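Long-range contact in 223aa long hypothetical arylmalonate decarboxylase (Sulfolobus tokodaii, PDB 2DGD), which is of unknown function but is probably related to arylmalonate decarboxylases, which decarboxylate arylmalonates, and assembles as an octamer: residues Val108-Thr122 with Phe134-Arg146. Sequence-based numbering, arbitrary orientation.
Sequences VRKLWIGTPYIKERT and FEIVGYDGLGKIR
Trp112 lays one face of its indole over the backbone of Gly138 and Tyr139: Tyr139 CA sits 4.0 Å from the centroid of the six-membered ring, a CH-pi contact, while Val137 CG2 meets the ring edge near CD1. With CG anti to the backbone N (chi1 -166°), the indole leans across onto the neighbouring strand, and Gly138, lacking a side chain, lets it lie flat there. Replacing Trp112 by an alanine removes the ring, which is likely to leave the Gly138-Tyr139 backbone and Asp140 CB uncovered and Glu168 without its weak NE1 bond. The Phe134 ring has Arg109 O at its edge, and CG1 of Val108 touches its CE2 at 4.1 Å. Between the strands, Leu111 N gives Glu135 O a nearly straight bond of 2.7 Å, and Ile113 N reaches Gly138 O at 3.0 Å. Further on, the hydroxyls of Thr115 and Thr122 share a hydrogen bond, and Thr115 OG1 also accepts from Tyr117 N in an ST turn. This is a parallel beta-alpha-beta unit: helix 119-130 packs on Ile136 and Tyr139, helix 155-163 covers Trp112 and Asp140 on the other face, and strand 110-115 runs between 174-177 and 135-141, outermost within this chain.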
loop_
_atom_site.group_PDB
_atom_site.type_symbol
_atom_site.label_atom_id
_atom_site.label_comp_id
_atom_site.label_asym_id
_atom_site.label_seq_id
_atom_site.Cartn_x
_atom_site.Cartn_y
_atom_site.Cartn_z
ATOM N N VAL A 108 -15.676 24.489 25.895
ATOM C CA VAL A 108 -14.511 24.517 26.758
ATOM C C VAL A 108 -14.597 25.595 27.830
ATOM O O VAL A 108 -14.787 26.771 27.520
ATOM C CB VAL A 108 -13.225 24.729 25.925
ATOM C CG1 VAL A 108 -12.038 24.976 26.838
ATOM C CG2 VAL A 108 -12.974 23.514 25.055
ATOM N N ARG A 109 -14.466 25.188 29.091
ATOM C CA ARG A 109 -14.495 26.132 30.199
ATOM C C ARG A 109 -13.132 26.199 30.888
ATOM O O ARG A 109 -12.654 27.282 31.227
ATOM C CB ARG A 109 -15.584 25.761 31.209
ATOM C CG ARG A 109 -16.995 26.027 30.715
ATOM C CD ARG A 109 -17.953 26.301 31.878
ATOM N NE ARG A 109 -19.085 25.372 31.916
ATOM C CZ ARG A 109 -18.973 24.051 32.051
ATOM N NH1 ARG A 109 -20.065 23.292 32.074
ATOM N NH2 ARG A 109 -17.774 23.486 32.161
ATOM N N LYS A 110 -12.507 25.044 31.103
ATOM C CA LYS A 110 -11.186 24.998 31.726
ATOM C C LYS A 110 -10.139 24.873 30.619
ATOM O O LYS A 110 -10.251 24.032 29.732
ATOM C CB LYS A 110 -11.098 23.822 32.698
ATOM C CG LYS A 110 -11.941 24.025 33.939
ATOM C CD LYS A 110 -12.023 22.770 34.776
ATOM C CE LYS A 110 -12.861 23.010 36.015
ATOM N NZ LYS A 110 -13.120 21.749 36.764
ATOM N N LEU A 111 -9.116 25.713 30.680
ATOM C CA LEU A 111 -8.097 25.721 29.646
ATOM C C LEU A 111 -6.650 25.728 30.159
ATOM O O LEU A 111 -6.340 26.361 31.177
ATOM C CB LEU A 111 -8.328 26.952 28.764
ATOM C CG LEU A 111 -7.503 27.159 27.498
ATOM C CD1 LEU A 111 -7.908 26.123 26.462
ATOM C CD2 LEU A 111 -7.738 28.556 26.953
ATOM N N TRP A 112 -5.775 25.009 29.457
ATOM C CA TRP A 112 -4.357 24.984 29.793
ATOM C C TRP A 112 -3.703 25.668 28.593
ATOM O O TRP A 112 -3.982 25.310 27.441
ATOM C CB TRP A 112 -3.835 23.563 29.922
ATOM C CG TRP A 112 -2.486 23.525 30.586
ATOM C CD1 TRP A 112 -2.234 23.365 31.921
ATOM C CD2 TRP A 112 -1.207 23.714 29.958
ATOM N NE1 TRP A 112 -0.883 23.443 32.161
ATOM C CE2 TRP A 112 -0.228 23.655 30.977
ATOM C CE3 TRP A 112 -0.793 23.926 28.633
ATOM C CZ2 TRP A 112 1.137 23.800 30.717
ATOM C CZ3 TRP A 112 0.571 24.071 28.372
ATOM C CH2 TRP A 112 1.519 24.006 29.413
ATOM N N ILE A 113 -2.839 26.646 28.850
ATOM C CA ILE A 113 -2.206 27.392 27.766
ATOM C C ILE A 113 -0.696 27.225 27.604
ATOM O O ILE A 113 0.074 27.456 28.534
ATOM C CB ILE A 113 -2.512 28.897 27.913
ATOM C CG1 ILE A 113 -4.016 29.120 27.818
ATOM C CG2 ILE A 113 -1.787 29.702 26.847
ATOM C CD1 ILE A 113 -4.441 30.516 28.196
ATOM N N GLY A 114 -0.281 26.831 26.404
ATOM C CA GLY A 114 1.131 26.680 26.121
ATOM C C GLY A 114 1.537 27.769 25.146
ATOM O O GLY A 114 0.792 28.060 24.216
ATOM N N THR A 115 2.697 28.386 25.355
ATOM C CA THR A 115 3.168 29.445 24.460
ATOM C C THR A 115 4.672 29.325 24.208
ATOM O O THR A 115 5.365 28.537 24.852
ATOM C CB THR A 115 2.918 30.863 25.040
ATOM O OG1 THR A 115 3.990 31.211 25.920
ATOM C CG2 THR A 115 1.624 30.916 25.810
ATOM N N PRO A 116 5.191 30.091 23.243
ATOM C CA PRO A 116 6.625 30.012 22.976
ATOM C C PRO A 116 7.341 31.206 23.616
ATOM O O PRO A 116 8.564 31.299 23.583
ATOM C CB PRO A 116 6.674 30.057 21.457
ATOM C CG PRO A 116 5.617 31.060 21.149
ATOM C CD PRO A 116 4.480 30.697 22.102
ATOM N N TYR A 117 6.555 32.098 24.215
ATOM C CA TYR A 117 7.055 33.325 24.837
ATOM C C TYR A 117 7.735 33.184 26.193
ATOM O O TYR A 117 7.821 32.100 26.762
ATOM C CB TYR A 117 5.911 34.324 25.002
ATOM C CG TYR A 117 4.953 34.373 23.844
ATOM C CD1 TYR A 117 5.397 34.654 22.557
ATOM C CD2 TYR A 117 3.592 34.153 24.038
ATOM C CE1 TYR A 117 4.511 34.719 21.488
ATOM C CE2 TYR A 117 2.695 34.214 22.983
ATOM C CZ TYR A 117 3.158 34.499 21.710
ATOM O OH TYR A 117 2.259 34.587 20.670
ATOM N N ILE A 118 8.186 34.326 26.708
ATOM C CA ILE A 118 8.846 34.398 28.002
ATOM C C ILE A 118 7.838 34.843 29.056
ATOM O O ILE A 118 6.878 35.540 28.742
ATOM C CB ILE A 118 10.020 35.399 27.969
ATOM C CG1 ILE A 118 9.536 36.743 27.426
ATOM C CG2 ILE A 118 11.158 34.852 27.122
ATOM C CD1 ILE A 118 10.615 37.800 27.383
ATOM N N LYS A 119 8.079 34.443 30.301
ATOM C CA LYS A 119 7.206 34.740 31.443
ATOM C C LYS A 119 6.220 35.894 31.309
ATOM O O LYS A 119 5.006 35.692 31.377
ATOM C CB LYS A 119 8.038 34.951 32.719
ATOM C CG LYS A 119 8.580 33.665 33.345
ATOM C CD LYS A 119 9.053 33.888 34.786
ATOM C CE LYS A 119 9.523 32.576 35.434
ATOM N NZ LYS A 119 9.927 32.711 36.877
ATOM N N GLU A 120 6.749 37.099 31.133
ATOM C CA GLU A 120 5.940 38.305 31.020
ATOM C C GLU A 120 4.847 38.173 29.976
ATOM O O GLU A 120 3.666 38.260 30.288
ATOM C CB GLU A 120 6.835 39.498 30.678
ATOM C CG GLU A 120 8.023 39.695 31.639
ATOM C CD GLU A 120 8.883 38.430 31.815
ATOM O OE1 GLU A 120 9.356 37.876 30.794
ATOM O OE2 GLU A 120 9.084 37.991 32.976
ATOM N N ARG A 121 5.237 37.950 28.731
ATOM C CA ARG A 121 4.259 37.833 27.665
ATOM C C ARG A 121 3.296 36.656 27.850
ATOM O O ARG A 121 2.117 36.767 27.518
ATOM C CB ARG A 121 4.965 37.742 26.314
ATOM C CG ARG A 121 4.072 38.142 25.164
ATOM C CD ARG A 121 4.822 38.138 23.856
ATOM N NE ARG A 121 3.913 38.368 22.737
ATOM C CZ ARG A 121 4.280 38.328 21.460
ATOM N NH1 ARG A 121 3.385 38.549 20.501
ATOM N NH2 ARG A 121 5.543 38.064 21.144
ATOM N N THR A 122 3.786 35.535 28.372
ATOM C CA THR A 122 2.917 34.380 28.601
ATOM C C THR A 122 1.858 34.777 29.624
ATOM O O THR A 122 0.712 34.326 29.568
ATOM C CB THR A 122 3.695 33.166 29.158
ATOM O OG1 THR A 122 4.665 32.740 28.195
ATOM C CG2 THR A 122 2.745 32.008 29.469
ATOM N N PHE A 134 -12.522 32.064 30.417
ATOM C CA PHE A 134 -11.962 30.733 30.601
ATOM C C PHE A 134 -11.248 30.616 31.935
ATOM O O PHE A 134 -10.615 31.572 32.397
ATOM C CB PHE A 134 -10.961 30.384 29.490
ATOM C CG PHE A 134 -11.566 30.290 28.121
ATOM C CD1 PHE A 134 -11.542 31.382 27.261
ATOM C CD2 PHE A 134 -12.163 29.111 27.693
ATOM C CE1 PHE A 134 -12.104 31.300 25.998
ATOM C CE2 PHE A 134 -12.727 29.020 26.430
ATOM C CZ PHE A 134 -12.698 30.116 25.581
ATOM N N GLU A 135 -11.362 29.450 32.560
ATOM C CA GLU A 135 -10.662 29.209 33.805
ATOM C C GLU A 135 -9.342 28.607 33.351
ATOM O O GLU A 135 -9.316 27.569 32.694
ATOM C CB GLU A 135 -11.407 28.212 34.689
ATOM C CG GLU A 135 -10.651 27.923 35.979
ATOM C CD GLU A 135 -11.247 26.790 36.782
ATOM O OE1 GLU A 135 -10.587 26.337 37.748
ATOM O OE2 GLU A 135 -12.375 26.357 36.452
ATOM N N ILE A 136 -8.246 29.262 33.688
ATOM C CA ILE A 136 -6.950 28.788 33.263
ATOM C C ILE A 136 -6.252 27.938 34.304
ATOM O O ILE A 136 -5.555 28.443 35.175
ATOM C CB ILE A 136 -6.100 29.984 32.837
ATOM C CG1 ILE A 136 -6.773 30.621 31.619
ATOM C CG2 ILE A 136 -4.668 29.557 32.524
ATOM C CD1 ILE A 136 -6.290 31.975 31.297
ATOM N N VAL A 137 -6.441 26.631 34.179
ATOM C CA VAL A 137 -5.876 25.657 35.096
ATOM C C VAL A 137 -4.352 25.535 35.085
ATOM O O VAL A 137 -3.781 24.843 35.929
ATOM C CB VAL A 137 -6.480 24.269 34.827
ATOM C CG1 VAL A 137 -7.989 24.339 34.951
ATOM C CG2 VAL A 137 -6.091 23.787 33.441
ATOM N N GLY A 138 -3.687 26.194 34.141
ATOM C CA GLY A 138 -2.236 26.115 34.093
ATOM C C GLY A 138 -1.638 26.644 32.806
ATOM O O GLY A 138 -2.349 26.824 31.824
ATOM N N TYR A 139 -0.332 26.887 32.805
ATOM C CA TYR A 139 0.336 27.404 31.618
ATOM C C TYR A 139 1.856 27.350 31.711
ATOM O O TYR A 139 2.418 27.105 32.775
ATOM C CB TYR A 139 -0.085 28.846 31.373
ATOM C CG TYR A 139 0.127 29.731 32.571
ATOM C CD1 TYR A 139 -0.864 29.877 33.544
ATOM C CD2 TYR A 139 1.333 30.403 32.754
ATOM C CE1 TYR A 139 -0.659 30.674 34.673
ATOM C CE2 TYR A 139 1.550 31.203 33.884
ATOM C CZ TYR A 139 0.551 31.334 34.837
ATOM O OH TYR A 139 0.774 32.120 35.946
ATOM N N ASP A 140 2.516 27.580 30.579
ATOM C CA ASP A 140 3.974 27.574 30.510
ATOM C C ASP A 140 4.378 28.085 29.126
ATOM O O ASP A 140 3.561 28.112 28.207
ATOM C CB ASP A 140 4.527 26.159 30.739
ATOM C CG ASP A 140 6.009 26.159 31.110
ATOM O OD1 ASP A 140 6.598 25.060 31.242
ATOM O OD2 ASP A 140 6.590 27.256 31.273
ATOM N N GLY A 141 5.634 28.504 28.987
ATOM C CA GLY A 141 6.116 29.014 27.716
ATOM C C GLY A 141 7.519 28.524 27.423
ATOM O O GLY A 141 8.217 28.075 28.326
ATOM N N LEU A 142 7.936 28.606 26.162
ATOM C CA LEU A 142 9.266 28.156 25.769
ATOM C C LEU A 142 10.313 29.220 26.056
ATOM O O LEU A 142 11.509 28.968 25.944
ATOM C CB LEU A 142 9.293 27.801 24.281
ATOM C CG LEU A 142 8.381 26.662 23.827
ATOM C CD1 LEU A 142 8.452 26.528 22.310
ATOM C CD2 LEU A 142 8.794 25.375 24.513
ATOM N N GLY A 143 9.851 30.414 26.412
ATOM C CA GLY A 143 10.749 31.512 26.719
ATOM C C GLY A 143 11.615 31.962 25.564
ATOM O O GLY A 143 12.821 32.134 25.731
ATOM N N LYS A 144 11.015 32.143 24.389
ATOM C CA LYS A 144 11.757 32.593 23.212
ATOM C C LYS A 144 11.301 33.994 22.854
ATOM O O LYS A 144 10.247 34.445 23.307
ATOM C CB LYS A 144 11.534 31.652 22.024
ATOM C CG LYS A 144 12.174 30.289 22.190
ATOM C CD LYS A 144 12.053 29.451 20.930
ATOM C CE LYS A 144 12.728 28.096 21.102
ATOM N NZ LYS A 144 12.633 27.259 19.870
ATOM N N ILE A 145 12.094 34.681 22.039
ATOM C CA ILE A 145 11.770 36.045 21.647
ATOM C C ILE A 145 11.697 36.240 20.138
ATOM O O ILE A 145 10.732 36.803 19.629
ATOM C CB ILE A 145 12.808 37.024 22.213
ATOM C CG1 ILE A 145 12.865 36.898 23.733
ATOM C CG2 ILE A 145 12.453 38.439 21.817
ATOM C CD1 ILE A 145 13.992 37.687 24.361
ATOM N N ARG A 146 12.722 35.779 19.434
ATOM C CA ARG A 146 12.791 35.912 17.987
ATOM C C ARG A 146 11.896 34.908 17.269
ATOM O O ARG A 146 11.907 33.717 17.576
ATOM C CB ARG A 146 14.245 35.756 17.518
ATOM C CG ARG A 146 15.141 36.906 17.931
ATOM C CD ARG A 146 16.617 36.577 17.803
ATOM N NE ARG A 146 17.042 36.294 16.434
ATOM C CZ ARG A 146 17.222 35.074 15.941
ATOM N NH1 ARG A 146 17.616 34.921 14.690
ATOM N NH2 ARG A 146 17.006 34.004 16.695
#